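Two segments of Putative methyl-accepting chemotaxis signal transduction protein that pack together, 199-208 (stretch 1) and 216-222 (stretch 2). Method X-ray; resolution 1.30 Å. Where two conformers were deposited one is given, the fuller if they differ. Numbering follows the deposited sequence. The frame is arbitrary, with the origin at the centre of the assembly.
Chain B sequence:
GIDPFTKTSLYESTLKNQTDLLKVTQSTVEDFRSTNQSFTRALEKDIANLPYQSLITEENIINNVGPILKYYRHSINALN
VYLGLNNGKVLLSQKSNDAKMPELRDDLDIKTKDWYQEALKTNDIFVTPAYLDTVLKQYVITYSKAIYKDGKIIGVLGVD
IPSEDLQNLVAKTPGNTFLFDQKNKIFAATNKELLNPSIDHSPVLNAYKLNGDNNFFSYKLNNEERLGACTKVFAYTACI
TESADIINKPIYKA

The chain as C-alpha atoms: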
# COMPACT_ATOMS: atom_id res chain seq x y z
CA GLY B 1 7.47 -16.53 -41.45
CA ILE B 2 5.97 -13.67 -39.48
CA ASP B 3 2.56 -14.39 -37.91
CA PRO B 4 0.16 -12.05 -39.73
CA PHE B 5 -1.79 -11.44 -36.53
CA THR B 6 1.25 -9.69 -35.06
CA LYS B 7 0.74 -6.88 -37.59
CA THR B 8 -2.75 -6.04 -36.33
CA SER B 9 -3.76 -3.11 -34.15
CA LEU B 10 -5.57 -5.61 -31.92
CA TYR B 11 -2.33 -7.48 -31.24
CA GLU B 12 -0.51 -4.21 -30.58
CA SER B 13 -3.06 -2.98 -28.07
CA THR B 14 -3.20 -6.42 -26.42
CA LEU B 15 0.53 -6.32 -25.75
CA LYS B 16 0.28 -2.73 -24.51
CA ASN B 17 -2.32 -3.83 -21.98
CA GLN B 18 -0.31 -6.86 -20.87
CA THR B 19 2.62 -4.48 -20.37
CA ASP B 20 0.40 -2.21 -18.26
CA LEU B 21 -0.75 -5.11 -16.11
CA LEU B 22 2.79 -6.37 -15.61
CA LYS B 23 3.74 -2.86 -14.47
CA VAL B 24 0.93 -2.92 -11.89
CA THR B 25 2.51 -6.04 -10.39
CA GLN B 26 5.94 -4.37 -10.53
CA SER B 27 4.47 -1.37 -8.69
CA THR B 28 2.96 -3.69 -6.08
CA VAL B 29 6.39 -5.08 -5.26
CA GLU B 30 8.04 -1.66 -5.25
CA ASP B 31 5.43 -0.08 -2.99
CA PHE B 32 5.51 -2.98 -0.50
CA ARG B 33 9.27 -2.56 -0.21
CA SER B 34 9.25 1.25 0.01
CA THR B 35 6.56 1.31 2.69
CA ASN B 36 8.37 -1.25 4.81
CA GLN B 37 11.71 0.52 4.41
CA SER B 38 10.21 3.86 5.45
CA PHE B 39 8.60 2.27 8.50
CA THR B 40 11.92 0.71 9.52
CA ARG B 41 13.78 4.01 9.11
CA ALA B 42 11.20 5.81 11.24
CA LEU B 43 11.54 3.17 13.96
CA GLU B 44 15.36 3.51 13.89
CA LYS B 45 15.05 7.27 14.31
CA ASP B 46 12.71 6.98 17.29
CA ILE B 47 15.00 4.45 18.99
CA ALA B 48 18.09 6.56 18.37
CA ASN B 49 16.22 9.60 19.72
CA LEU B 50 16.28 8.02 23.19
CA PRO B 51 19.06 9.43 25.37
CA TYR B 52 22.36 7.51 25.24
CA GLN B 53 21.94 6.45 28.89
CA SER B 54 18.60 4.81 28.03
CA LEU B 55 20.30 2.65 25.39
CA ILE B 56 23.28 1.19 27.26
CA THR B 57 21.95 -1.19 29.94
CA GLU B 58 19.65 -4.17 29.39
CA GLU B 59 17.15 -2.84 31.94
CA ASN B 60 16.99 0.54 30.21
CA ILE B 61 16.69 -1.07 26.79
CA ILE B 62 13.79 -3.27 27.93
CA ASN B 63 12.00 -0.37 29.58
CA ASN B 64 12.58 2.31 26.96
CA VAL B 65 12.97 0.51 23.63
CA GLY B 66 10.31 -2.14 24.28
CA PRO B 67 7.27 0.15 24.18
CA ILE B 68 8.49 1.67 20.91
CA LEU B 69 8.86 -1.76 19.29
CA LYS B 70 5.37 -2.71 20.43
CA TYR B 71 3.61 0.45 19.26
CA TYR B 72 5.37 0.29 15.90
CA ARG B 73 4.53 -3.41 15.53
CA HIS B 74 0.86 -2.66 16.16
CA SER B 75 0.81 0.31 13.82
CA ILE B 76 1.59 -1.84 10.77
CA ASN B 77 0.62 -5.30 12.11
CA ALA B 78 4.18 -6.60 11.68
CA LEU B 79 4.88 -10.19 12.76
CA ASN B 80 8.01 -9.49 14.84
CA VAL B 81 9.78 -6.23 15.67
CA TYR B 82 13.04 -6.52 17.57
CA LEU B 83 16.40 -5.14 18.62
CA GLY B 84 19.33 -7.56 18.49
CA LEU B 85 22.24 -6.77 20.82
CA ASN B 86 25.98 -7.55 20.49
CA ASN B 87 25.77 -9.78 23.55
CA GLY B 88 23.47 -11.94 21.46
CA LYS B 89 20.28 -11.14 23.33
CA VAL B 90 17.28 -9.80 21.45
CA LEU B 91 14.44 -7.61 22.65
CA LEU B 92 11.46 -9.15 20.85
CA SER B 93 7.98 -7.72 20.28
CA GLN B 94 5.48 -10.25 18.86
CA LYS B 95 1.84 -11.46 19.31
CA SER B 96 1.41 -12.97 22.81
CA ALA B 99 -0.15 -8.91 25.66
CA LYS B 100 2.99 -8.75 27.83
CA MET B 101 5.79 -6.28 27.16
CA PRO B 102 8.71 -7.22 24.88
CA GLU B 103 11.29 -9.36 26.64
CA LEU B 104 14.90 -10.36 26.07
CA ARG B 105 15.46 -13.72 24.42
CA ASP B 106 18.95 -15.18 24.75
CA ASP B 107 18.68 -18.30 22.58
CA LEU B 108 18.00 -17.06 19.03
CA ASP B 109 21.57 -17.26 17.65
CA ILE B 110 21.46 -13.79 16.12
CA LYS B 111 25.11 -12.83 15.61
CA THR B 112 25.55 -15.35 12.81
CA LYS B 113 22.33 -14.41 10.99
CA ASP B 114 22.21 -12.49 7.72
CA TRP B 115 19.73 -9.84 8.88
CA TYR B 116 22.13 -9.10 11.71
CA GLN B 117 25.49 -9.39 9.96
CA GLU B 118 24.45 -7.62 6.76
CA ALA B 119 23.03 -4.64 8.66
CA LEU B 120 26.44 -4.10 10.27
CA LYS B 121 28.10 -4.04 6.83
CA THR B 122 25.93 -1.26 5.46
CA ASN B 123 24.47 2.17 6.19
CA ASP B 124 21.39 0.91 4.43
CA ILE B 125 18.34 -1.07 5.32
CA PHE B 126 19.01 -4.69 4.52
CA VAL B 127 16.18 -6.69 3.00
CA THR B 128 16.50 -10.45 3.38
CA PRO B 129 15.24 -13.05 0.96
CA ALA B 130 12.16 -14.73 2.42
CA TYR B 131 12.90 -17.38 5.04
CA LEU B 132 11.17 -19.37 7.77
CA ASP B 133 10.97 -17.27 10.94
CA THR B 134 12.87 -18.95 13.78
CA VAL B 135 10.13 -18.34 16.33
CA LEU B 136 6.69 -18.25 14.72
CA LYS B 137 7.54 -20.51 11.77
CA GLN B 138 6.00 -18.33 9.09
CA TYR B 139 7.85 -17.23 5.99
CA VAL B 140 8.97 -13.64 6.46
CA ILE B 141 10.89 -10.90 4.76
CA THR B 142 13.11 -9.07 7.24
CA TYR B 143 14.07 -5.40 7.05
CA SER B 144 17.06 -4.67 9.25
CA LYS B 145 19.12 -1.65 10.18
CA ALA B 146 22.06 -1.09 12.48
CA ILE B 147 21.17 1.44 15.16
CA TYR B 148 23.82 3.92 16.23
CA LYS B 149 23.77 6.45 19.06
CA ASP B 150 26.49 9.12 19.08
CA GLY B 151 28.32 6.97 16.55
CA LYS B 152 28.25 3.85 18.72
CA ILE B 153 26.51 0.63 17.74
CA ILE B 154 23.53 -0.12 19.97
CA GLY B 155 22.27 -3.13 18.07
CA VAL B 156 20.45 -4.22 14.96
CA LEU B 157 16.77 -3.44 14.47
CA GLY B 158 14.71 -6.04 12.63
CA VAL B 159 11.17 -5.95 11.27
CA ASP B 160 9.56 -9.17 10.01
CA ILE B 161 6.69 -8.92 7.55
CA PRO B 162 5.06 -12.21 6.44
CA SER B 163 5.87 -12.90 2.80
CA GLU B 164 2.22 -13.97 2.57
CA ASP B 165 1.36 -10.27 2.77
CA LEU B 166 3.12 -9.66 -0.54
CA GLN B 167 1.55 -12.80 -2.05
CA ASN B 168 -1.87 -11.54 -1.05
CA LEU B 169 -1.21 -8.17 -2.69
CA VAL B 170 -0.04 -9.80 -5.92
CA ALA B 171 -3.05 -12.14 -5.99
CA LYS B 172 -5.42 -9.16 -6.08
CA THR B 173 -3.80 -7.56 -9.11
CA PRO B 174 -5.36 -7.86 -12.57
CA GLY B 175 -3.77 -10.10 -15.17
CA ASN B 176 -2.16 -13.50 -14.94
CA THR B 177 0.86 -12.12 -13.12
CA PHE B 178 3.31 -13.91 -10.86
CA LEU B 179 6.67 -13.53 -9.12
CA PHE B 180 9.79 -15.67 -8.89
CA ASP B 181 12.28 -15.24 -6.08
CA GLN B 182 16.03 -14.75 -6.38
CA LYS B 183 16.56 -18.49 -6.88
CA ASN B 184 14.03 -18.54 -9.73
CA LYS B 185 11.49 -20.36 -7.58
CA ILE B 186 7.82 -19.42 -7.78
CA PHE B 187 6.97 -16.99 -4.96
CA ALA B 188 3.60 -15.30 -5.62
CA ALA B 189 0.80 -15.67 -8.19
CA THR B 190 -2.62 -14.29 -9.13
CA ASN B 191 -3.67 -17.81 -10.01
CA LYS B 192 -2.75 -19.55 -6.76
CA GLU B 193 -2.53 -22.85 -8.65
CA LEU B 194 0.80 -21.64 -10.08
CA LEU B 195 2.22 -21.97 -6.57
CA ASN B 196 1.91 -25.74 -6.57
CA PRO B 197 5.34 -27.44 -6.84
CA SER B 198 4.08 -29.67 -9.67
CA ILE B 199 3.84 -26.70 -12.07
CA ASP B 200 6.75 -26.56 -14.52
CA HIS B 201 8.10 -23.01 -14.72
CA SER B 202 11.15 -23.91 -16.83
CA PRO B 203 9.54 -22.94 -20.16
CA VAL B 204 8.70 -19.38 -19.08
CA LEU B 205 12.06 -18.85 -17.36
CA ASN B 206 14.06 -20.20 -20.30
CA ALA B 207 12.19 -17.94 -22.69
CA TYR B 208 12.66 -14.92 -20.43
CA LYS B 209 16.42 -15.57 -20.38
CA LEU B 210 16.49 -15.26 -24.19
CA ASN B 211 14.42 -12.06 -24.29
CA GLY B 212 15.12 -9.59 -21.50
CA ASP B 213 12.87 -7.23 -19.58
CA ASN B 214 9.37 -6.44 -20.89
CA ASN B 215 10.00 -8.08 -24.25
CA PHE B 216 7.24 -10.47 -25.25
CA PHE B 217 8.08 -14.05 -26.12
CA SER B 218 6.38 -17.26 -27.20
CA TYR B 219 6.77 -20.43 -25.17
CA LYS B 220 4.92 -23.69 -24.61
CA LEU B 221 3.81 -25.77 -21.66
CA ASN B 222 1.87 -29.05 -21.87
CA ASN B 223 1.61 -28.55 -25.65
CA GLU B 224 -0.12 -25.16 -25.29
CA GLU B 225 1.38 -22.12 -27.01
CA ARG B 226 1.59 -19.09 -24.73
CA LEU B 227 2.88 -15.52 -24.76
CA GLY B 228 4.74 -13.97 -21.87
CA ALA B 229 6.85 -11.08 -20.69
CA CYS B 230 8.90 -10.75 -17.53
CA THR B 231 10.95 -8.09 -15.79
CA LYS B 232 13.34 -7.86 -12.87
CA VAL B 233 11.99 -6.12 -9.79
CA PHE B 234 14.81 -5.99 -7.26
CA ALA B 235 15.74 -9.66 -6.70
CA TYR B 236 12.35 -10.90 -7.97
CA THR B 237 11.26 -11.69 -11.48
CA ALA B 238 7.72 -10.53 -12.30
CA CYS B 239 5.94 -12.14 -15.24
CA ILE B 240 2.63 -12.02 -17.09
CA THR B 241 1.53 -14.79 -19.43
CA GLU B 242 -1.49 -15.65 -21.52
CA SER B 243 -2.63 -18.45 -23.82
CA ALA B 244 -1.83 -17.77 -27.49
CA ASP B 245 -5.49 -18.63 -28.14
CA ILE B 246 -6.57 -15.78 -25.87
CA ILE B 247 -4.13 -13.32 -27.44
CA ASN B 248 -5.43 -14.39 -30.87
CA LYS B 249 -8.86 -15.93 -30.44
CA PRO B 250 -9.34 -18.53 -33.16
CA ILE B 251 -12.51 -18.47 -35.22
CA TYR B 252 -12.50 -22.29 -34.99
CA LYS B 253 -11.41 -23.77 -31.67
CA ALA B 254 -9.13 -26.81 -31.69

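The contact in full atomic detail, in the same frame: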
# COMPACT_ATOMS: atom_id res chain seq x y z
N ILE B 199 3.86 -27.56 -10.89
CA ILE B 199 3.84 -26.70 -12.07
C ILE B 199 5.26 -26.49 -12.59
O ILE B 199 6.16 -26.12 -11.83
CB ILE B 199 3.21 -25.32 -11.76
CG1 ILE B 199 1.80 -25.48 -11.20
CG2 ILE B 199 3.20 -24.44 -13.00
CD1 ILE B 199 0.82 -26.08 -12.18
N ASP B 200 5.44 -26.72 -13.88
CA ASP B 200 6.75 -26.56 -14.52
C ASP B 200 6.96 -25.13 -15.02
O ASP B 200 6.36 -24.72 -16.02
CB ASP B 200 6.89 -27.55 -15.67
CG ASP B 200 8.26 -27.50 -16.33
OD1 ASP B 200 9.19 -26.90 -15.75
OD2 ASP B 200 8.40 -28.09 -17.43
N HIS B 201 7.83 -24.39 -14.34
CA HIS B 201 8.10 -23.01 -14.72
C HIS B 201 9.33 -22.84 -15.61
O HIS B 201 9.66 -21.72 -15.99
CB HIS B 201 8.23 -22.14 -13.48
CG HIS B 201 6.95 -22.00 -12.71
ND1 HIS B 201 5.89 -21.26 -13.18
CD2 HIS B 201 6.57 -22.52 -11.52
CE1 HIS B 201 4.90 -21.32 -12.30
NE2 HIS B 201 5.28 -22.08 -11.29
N SER B 202 9.99 -23.95 -15.94
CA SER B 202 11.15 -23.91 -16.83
C SER B 202 10.87 -23.23 -18.19
O SER B 202 11.66 -22.39 -18.62
CB SER B 202 11.74 -25.31 -17.02
OG SER B 202 12.26 -25.81 -15.80
N PRO B 203 9.75 -23.58 -18.86
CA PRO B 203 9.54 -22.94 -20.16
C PRO B 203 9.48 -21.41 -20.11
O PRO B 203 10.10 -20.75 -20.95
CB PRO B 203 8.20 -23.53 -20.62
CG PRO B 203 8.17 -24.87 -19.98
CD PRO B 203 8.75 -24.64 -18.62
N VAL B 204 8.78 -20.83 -19.14
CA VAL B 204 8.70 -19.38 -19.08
C VAL B 204 10.05 -18.76 -18.72
O VAL B 204 10.47 -17.76 -19.32
CB VAL B 204 7.55 -18.87 -18.17
CG1 VAL B 204 7.85 -19.12 -16.71
CG2 VAL B 204 7.29 -17.38 -18.44
N LEU B 205 10.77 -19.37 -17.78
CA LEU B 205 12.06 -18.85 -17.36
C LEU B 205 13.10 -18.92 -18.46
O LEU B 205 13.88 -17.99 -18.65
CB LEU B 205 12.54 -19.58 -16.10
CG LEU B 205 11.76 -19.32 -14.82
CD1 LEU B 205 12.16 -20.30 -13.73
CD2 LEU B 205 12.00 -17.90 -14.37
N ASN B 206 13.12 -20.04 -19.19
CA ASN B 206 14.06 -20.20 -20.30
C ASN B 206 13.80 -19.16 -21.39
O ASN B 206 14.73 -18.60 -21.97
CB ASN B 206 13.97 -21.61 -20.89
CG ASN B 206 14.54 -22.67 -19.96
OD1 ASN B 206 15.31 -22.36 -19.04
ND2 ASN B 206 14.16 -23.92 -20.18
N ALA B 207 12.53 -18.91 -21.67
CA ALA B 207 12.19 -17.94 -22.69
C ALA B 207 12.55 -16.53 -22.23
O ALA B 207 13.08 -15.73 -23.00
CB ALA B 207 10.73 -18.04 -23.06
N TYR B 208 12.28 -16.22 -20.96
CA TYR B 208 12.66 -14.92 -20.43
C TYR B 208 14.17 -14.68 -20.55
O TYR B 208 14.61 -13.58 -20.92
CB TYR B 208 12.21 -14.80 -18.97
CG TYR B 208 12.78 -13.61 -18.25
CD1 TYR B 208 12.63 -12.33 -18.76
CD2 TYR B 208 13.41 -13.77 -17.03
CE1 TYR B 208 13.14 -11.23 -18.09
CE2 TYR B 208 13.91 -12.68 -16.34
CZ TYR B 208 13.78 -11.41 -16.87
OH TYR B 208 14.29 -10.34 -16.17
N PHE B 216 8.12 -9.31 -25.15
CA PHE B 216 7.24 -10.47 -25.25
C PHE B 216 7.86 -11.63 -26.00
O PHE B 216 8.57 -11.45 -27.01
CB PHE B 216 5.91 -10.09 -25.88
CG PHE B 216 5.05 -9.29 -24.98
CD1 PHE B 216 4.17 -9.91 -24.10
CD2 PHE B 216 5.17 -7.91 -24.95
CE1 PHE B 216 3.39 -9.16 -23.24
CE2 PHE B 216 4.40 -7.15 -24.09
CZ PHE B 216 3.52 -7.78 -23.23
N PHE B 217 7.56 -12.83 -25.53
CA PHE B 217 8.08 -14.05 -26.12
C PHE B 217 7.03 -15.14 -26.18
O PHE B 217 6.10 -15.16 -25.37
CB PHE B 217 9.29 -14.55 -25.33
CG PHE B 217 9.05 -14.67 -23.85
CD1 PHE B 217 8.35 -15.75 -23.33
CD2 PHE B 217 9.54 -13.70 -22.99
CE1 PHE B 217 8.13 -15.86 -21.95
CE2 PHE B 217 9.33 -13.80 -21.61
CZ PHE B 217 8.63 -14.88 -21.10
N SER B 218 7.20 -16.06 -27.13
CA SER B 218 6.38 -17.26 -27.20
C SER B 218 7.07 -18.38 -26.44
O SER B 218 8.30 -18.47 -26.40
CB SER B 218 6.15 -17.67 -28.66
OG SER B 218 5.37 -16.70 -29.33
N TYR B 219 6.26 -19.23 -25.82
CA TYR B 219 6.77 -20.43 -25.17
C TYR B 219 5.64 -21.44 -25.10
O TYR B 219 4.49 -21.11 -25.40
CB TYR B 219 7.34 -20.11 -23.78
CG TYR B 219 6.30 -19.85 -22.71
CD1 TYR B 219 5.67 -18.61 -22.61
CD2 TYR B 219 5.95 -20.84 -21.79
CE1 TYR B 219 4.72 -18.37 -21.64
CE2 TYR B 219 5.00 -20.60 -20.81
CZ TYR B 219 4.39 -19.37 -20.74
OH TYR B 219 3.45 -19.13 -19.77
N LYS B 220 5.95 -22.67 -24.72
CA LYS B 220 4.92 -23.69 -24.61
C LYS B 220 5.03 -24.47 -23.32
O LYS B 220 6.13 -24.73 -22.82
CB LYS B 220 4.95 -24.64 -25.82
CG LYS B 220 6.20 -25.49 -25.91
CD LYS B 220 6.13 -26.44 -27.10
CE LYS B 220 7.37 -27.33 -27.13
NZ LYS B 220 7.35 -28.29 -28.27
N LEU B 221 3.87 -24.84 -22.77
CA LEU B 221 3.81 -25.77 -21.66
C LEU B 221 2.65 -26.73 -21.88
O LEU B 221 1.55 -26.30 -22.25
CB LEU B 221 3.63 -25.04 -20.33
CG LEU B 221 3.59 -25.97 -19.10
CD1 LEU B 221 4.92 -26.71 -18.93
CD2 LEU B 221 3.24 -25.20 -17.84
N ASN B 222 2.88 -28.02 -21.66
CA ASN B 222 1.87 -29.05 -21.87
C ASN B 222 1.23 -28.95 -23.26
O ASN B 222 0.01 -29.09 -23.40
CB ASN B 222 0.78 -28.98 -20.79
CG ASN B 222 1.34 -29.17 -19.39
OD1 ASN B 222 2.19 -30.04 -19.16
ND2 ASN B 222 0.87 -28.36 -18.45

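No hydrogen bond crosses between the stretches; apolar packing joins them, burying 430 Å² in total. Helix 202-208 runs nearly antiparallel to strand 217-221 (158°), with an axial approach of 7.7 Å. Alternation along the strand directs the CA-to-CB bonds of Phe217, Tyr219 and Leu221 toward the helix and those of Ser218 and Lys220 away.

Asp200 caps the helix: its OD1 accepts from Ser202 N at 3.1 Å, with an N-H...acceptor angle of 153°. The carboxylate is thus engaged within its own stretch, while Asp200 CB lies 3.9 Å from Leu221 CD1. His201 and Ser202 make no contact across.

Pro203, in the first turn, needs no amide hydrogen there. Its compact ring sets CB 3.7 Å from Tyr219 CD2 and 3.3 Å from Lys220 O, and CG 3.9 Å from Leu221 CD1. Buried Val204 (chi1 71°, p) places CB over the Tyr219 ring face, 4.2 Å from the centroid and 19° off the normal, a CH-pi contact; its CG2 reaches Phe217 CZ at 3.9 Å.

One turn after Pro203, Ala207 points its CA-to-CB bond toward the strand, and its side chain, a single methyl, fits the narrow space there: CB is 3.3 Å from Phe217 CD1 and 4.0 Å from Tyr219 CB. Ala207 O and Tyr208 N lie over one face of the Phe217 ring, and Tyr208 CB approaches Phe217 CE2 at 4.0 Å.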